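Local coordinates for pseudoazurin (Blue copper protein) (PDB 3TU6) that binds one copper ion and probably carries electrons in the periplasm as a small blue copper protein of the cupredoxin fold, at residues M1-K11 with D31-H42. Numbering follows the deposited sequence.
Sequences MEEYRVEMLNK and DTVTFVAKDKGH. With CU (copper (II) ion), chain B.
The parallel pairing of the first strand of the cupredoxin fold, 3-9, with strand 32-36 leads by way of the loop 37-41 to the copper site, where N10 grips the ligand H42. H42 binds the copper through ND1 at 2.0 Å; its other nitrogen, NE2, donates to N10 OD1 at 2.6 Å, nearly along the C=O axis but bent at the hydrogen (144°). One ring nitrogen is thus tied to the metal and the other to the amide, which should fix the ring's rotation. M8 packs its CB 3.7 Å from H42 CB; bent at chi3 (-71°), it brings CE against A37 while SD makes an oblique Met-aromatic contact with the F35 ring. Beside them D39 OD2 takes the N10 backbone N at 2.8 Å on its anti side, tying the corner after the strand to the loop before H42. Along the strands, backbone bonds run from E2 O to M8 N, with D39 N reaching M8 O beyond, and V6, V33 and F35 pack on one face, V6 CG2 lying 3.6 Å from V33 CG1. On the other face, water 1 joins T32 OG1, T34 OG1 and Y4 O; T34 OG1 also hydrogen-bonds T67 OG1. At the far end, D31 OD1 receives the E2 backbone N at 2.9 Å from above the carboxylate plane, while OD2 holds Q28 N and water 2, which also meets Y4 OH. An alanine in place of D31 would probably leave the E2 and Q28 amides without their acceptor and the N-terminal stretch less firmly held. C80, H83 and M88 complete the copper site, and the F35 ring meets Y78 edge-to-face. In the sheet, strand 3-9 is flanked on its other side by antiparallel strand 19-27, and strand 32-36 by antiparallel strand 67-69.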
# COMPACT_ATOMS: atom_id res chain seq x y z
N MET A 1 -5.00 1.41 -20.01
CA MET A 1 -5.02 0.89 -18.62
C MET A 1 -3.95 -0.18 -18.44
O MET A 1 -3.87 -1.12 -19.23
CB MET A 1 -6.39 0.31 -18.29
CG MET A 1 -6.53 -0.23 -16.87
SD MET A 1 -8.13 -1.02 -16.56
CE MET A 1 -8.00 -2.48 -17.59
N GLU A 2 -3.14 -0.04 -17.40
CA GLU A 2 -2.19 -1.07 -17.00
C GLU A 2 -2.69 -1.75 -15.73
O GLU A 2 -3.30 -1.11 -14.86
CB GLU A 2 -0.79 -0.48 -16.77
CG GLU A 2 -0.23 0.31 -17.95
CD GLU A 2 -0.19 -0.50 -19.24
OE1 GLU A 2 0.13 -1.70 -19.20
OE2 GLU A 2 -0.47 0.08 -20.32
N GLU A 3 -2.44 -3.06 -15.62
CA GLU A 3 -2.89 -3.86 -14.49
C GLU A 3 -1.67 -4.39 -13.75
O GLU A 3 -0.87 -5.14 -14.31
CB GLU A 3 -3.76 -5.02 -14.98
CG GLU A 3 -4.94 -4.59 -15.84
CD GLU A 3 -5.90 -5.72 -16.15
OE1 GLU A 3 -5.44 -6.88 -16.29
OE2 GLU A 3 -7.11 -5.46 -16.27
N TYR A 4 -1.54 -3.99 -12.48
CA TYR A 4 -0.37 -4.34 -11.68
C TYR A 4 -0.70 -5.36 -10.59
O TYR A 4 -1.87 -5.58 -10.26
CB TYR A 4 0.23 -3.08 -11.06
CG TYR A 4 0.74 -2.11 -12.10
CD1 TYR A 4 1.85 -2.42 -12.88
CD2 TYR A 4 0.09 -0.90 -12.33
CE1 TYR A 4 2.31 -1.55 -13.85
CE2 TYR A 4 0.55 -0.01 -13.30
CZ TYR A 4 1.66 -0.35 -14.06
OH TYR A 4 2.13 0.51 -15.02
N ARG A 5 0.34 -5.99 -10.06
CA ARG A 5 0.21 -7.04 -9.04
C ARG A 5 1.04 -6.70 -7.81
O ARG A 5 2.20 -6.30 -7.92
CB ARG A 5 0.69 -8.38 -9.60
CG ARG A 5 -0.15 -8.94 -10.73
CD ARG A 5 -1.53 -9.36 -10.25
NE ARG A 5 -2.17 -10.31 -11.17
CZ ARG A 5 -1.89 -11.61 -11.24
NH1 ARG A 5 -0.96 -12.16 -10.46
NH2 ARG A 5 -2.54 -12.38 -12.11
N VAL A 6 0.44 -6.87 -6.63
CA VAL A 6 1.16 -6.77 -5.36
C VAL A 6 0.94 -8.05 -4.58
O VAL A 6 -0.19 -8.37 -4.21
CB VAL A 6 0.67 -5.58 -4.52
CG1 VAL A 6 1.37 -5.56 -3.16
CG2 VAL A 6 0.91 -4.27 -5.26
N GLU A 7 2.02 -8.79 -4.34
CA GLU A 7 1.94 -10.05 -3.61
C GLU A 7 1.93 -9.81 -2.10
O GLU A 7 2.69 -8.98 -1.60
CB GLU A 7 3.10 -10.97 -3.99
CG GLU A 7 3.07 -11.41 -5.45
CD GLU A 7 4.12 -12.45 -5.77
OE1 GLU A 7 3.87 -13.30 -6.65
OE2 GLU A 7 5.21 -12.43 -5.14
N MET A 8 1.07 -10.53 -1.40
CA MET A 8 1.00 -10.47 0.06
C MET A 8 1.77 -11.68 0.59
O MET A 8 1.35 -12.82 0.39
CB MET A 8 -0.46 -10.49 0.53
CG MET A 8 -1.34 -9.46 -0.19
SD MET A 8 -3.00 -9.27 0.50
CE MET A 8 -3.75 -10.83 0.01
N LEU A 9 2.90 -11.42 1.26
CA LEU A 9 3.88 -12.46 1.57
C LEU A 9 4.31 -12.49 3.03
O LEU A 9 4.33 -11.45 3.71
CB LEU A 9 5.13 -12.26 0.71
CG LEU A 9 4.97 -12.44 -0.80
CD1 LEU A 9 6.14 -11.80 -1.54
CD2 LEU A 9 4.86 -13.92 -1.14
N ASN A 10 4.66 -13.68 3.51
CA ASN A 10 5.25 -13.84 4.83
C ASN A 10 6.70 -13.40 4.85
O ASN A 10 7.15 -12.76 5.80
CB ASN A 10 5.16 -15.31 5.29
CG ASN A 10 3.73 -15.74 5.60
OD1 ASN A 10 2.79 -14.97 5.45
ND2 ASN A 10 3.58 -16.98 6.03
N LYS A 11 7.44 -13.74 3.79
CA LYS A 11 8.85 -13.38 3.66
C LYS A 11 9.10 -12.79 2.27
O LYS A 11 8.83 -13.43 1.26
CB LYS A 11 9.72 -14.62 3.87
CG LYS A 11 11.23 -14.37 3.84
CD LYS A 11 11.70 -13.55 5.02
CE LYS A 11 13.22 -13.50 5.09
NZ LYS A 11 13.71 -12.68 6.23
N ASP A 31 -5.38 3.10 -13.77
CA ASP A 31 -4.79 1.77 -13.66
C ASP A 31 -5.41 0.99 -12.50
O ASP A 31 -6.07 1.57 -11.64
CB ASP A 31 -3.27 1.86 -13.45
CG ASP A 31 -2.53 2.40 -14.67
OD1 ASP A 31 -3.09 2.38 -15.79
OD2 ASP A 31 -1.37 2.83 -14.51
N THR A 32 -5.19 -0.32 -12.50
CA THR A 32 -5.66 -1.19 -11.41
C THR A 32 -4.50 -1.92 -10.75
O THR A 32 -3.48 -2.19 -11.38
CB THR A 32 -6.67 -2.24 -11.92
OG1 THR A 32 -6.04 -3.11 -12.86
CG2 THR A 32 -7.88 -1.57 -12.57
N VAL A 33 -4.68 -2.24 -9.47
CA VAL A 33 -3.73 -3.06 -8.72
C VAL A 33 -4.48 -4.23 -8.09
O VAL A 33 -5.46 -4.04 -7.37
CB VAL A 33 -3.02 -2.25 -7.61
CG1 VAL A 33 -2.26 -3.17 -6.67
CG2 VAL A 33 -2.09 -1.22 -8.23
N THR A 34 -4.02 -5.45 -8.38
CA THR A 34 -4.61 -6.67 -7.84
C THR A 34 -3.69 -7.26 -6.78
O THR A 34 -2.49 -7.43 -7.00
CB THR A 34 -4.84 -7.72 -8.94
OG1 THR A 34 -5.68 -7.17 -9.96
CG2 THR A 34 -5.48 -8.98 -8.37
N PHE A 35 -4.26 -7.56 -5.61
CA PHE A 35 -3.50 -8.15 -4.52
C PHE A 35 -3.54 -9.67 -4.60
O PHE A 35 -4.60 -10.24 -4.83
CB PHE A 35 -4.01 -7.64 -3.18
CG PHE A 35 -3.69 -6.20 -2.94
CD1 PHE A 35 -2.49 -5.85 -2.33
CD2 PHE A 35 -4.54 -5.19 -3.36
CE1 PHE A 35 -2.17 -4.52 -2.12
CE2 PHE A 35 -4.22 -3.86 -3.15
CZ PHE A 35 -3.03 -3.52 -2.54
N VAL A 36 -2.38 -10.30 -4.45
CA VAL A 36 -2.25 -11.74 -4.63
C VAL A 36 -1.93 -12.40 -3.29
O VAL A 36 -1.00 -12.00 -2.60
CB VAL A 36 -1.12 -12.07 -5.63
CG1 VAL A 36 -1.08 -13.56 -5.94
CG2 VAL A 36 -1.29 -11.25 -6.91
N ALA A 37 -2.72 -13.42 -2.95
CA ALA A 37 -2.53 -14.15 -1.70
C ALA A 37 -1.55 -15.31 -1.90
O ALA A 37 -1.94 -16.47 -1.83
CB ALA A 37 -3.87 -14.67 -1.18
N LYS A 38 -0.29 -14.97 -2.16
CA LYS A 38 0.74 -15.99 -2.36
C LYS A 38 0.97 -16.78 -1.08
O LYS A 38 1.11 -18.00 -1.11
CB LYS A 38 2.05 -15.36 -2.85
CG LYS A 38 3.09 -16.37 -3.30
CD LYS A 38 4.12 -15.75 -4.23
CE LYS A 38 5.11 -16.79 -4.73
NZ LYS A 38 6.05 -16.22 -5.74
N ASP A 39 1.03 -16.06 0.05
CA ASP A 39 0.96 -16.67 1.37
C ASP A 39 -0.38 -16.30 2.02
O ASP A 39 -0.90 -15.21 1.78
CB ASP A 39 2.12 -16.19 2.25
CG ASP A 39 3.47 -16.71 1.79
OD1 ASP A 39 3.55 -17.88 1.36
OD2 ASP A 39 4.45 -15.94 1.85
N LYS A 40 -0.92 -17.20 2.83
CA LYS A 40 -2.24 -17.00 3.43
C LYS A 40 -2.15 -16.21 4.74
O LYS A 40 -1.09 -16.10 5.35
CB LYS A 40 -2.92 -18.35 3.69
CG LYS A 40 -3.05 -19.24 2.46
CD LYS A 40 -3.89 -18.60 1.37
CE LYS A 40 -4.14 -19.57 0.22
NZ LYS A 40 -4.98 -18.97 -0.86
N GLY A 41 -3.29 -15.66 5.15
CA GLY A 41 -3.40 -14.93 6.41
C GLY A 41 -3.28 -13.42 6.29
O GLY A 41 -3.26 -12.72 7.30
N HIS A 42 -3.20 -12.91 5.06
CA HIS A 42 -3.07 -11.46 4.82
C HIS A 42 -4.32 -10.88 4.17
O HIS A 42 -5.13 -11.60 3.58
CB HIS A 42 -1.87 -11.16 3.92
CG HIS A 42 -0.59 -11.78 4.39
ND1 HIS A 42 0.13 -11.28 5.45
CD2 HIS A 42 0.10 -12.85 3.93
CE1 HIS A 42 1.21 -12.02 5.63
NE2 HIS A 42 1.21 -12.98 4.72
CU CU B . -0.27 -9.67 6.58
O HOH W 1 -4.43 -5.04 -11.53
O HOH W 2 1.02 2.72 -15.69
O HOH W 3 0.95 -18.19 5.54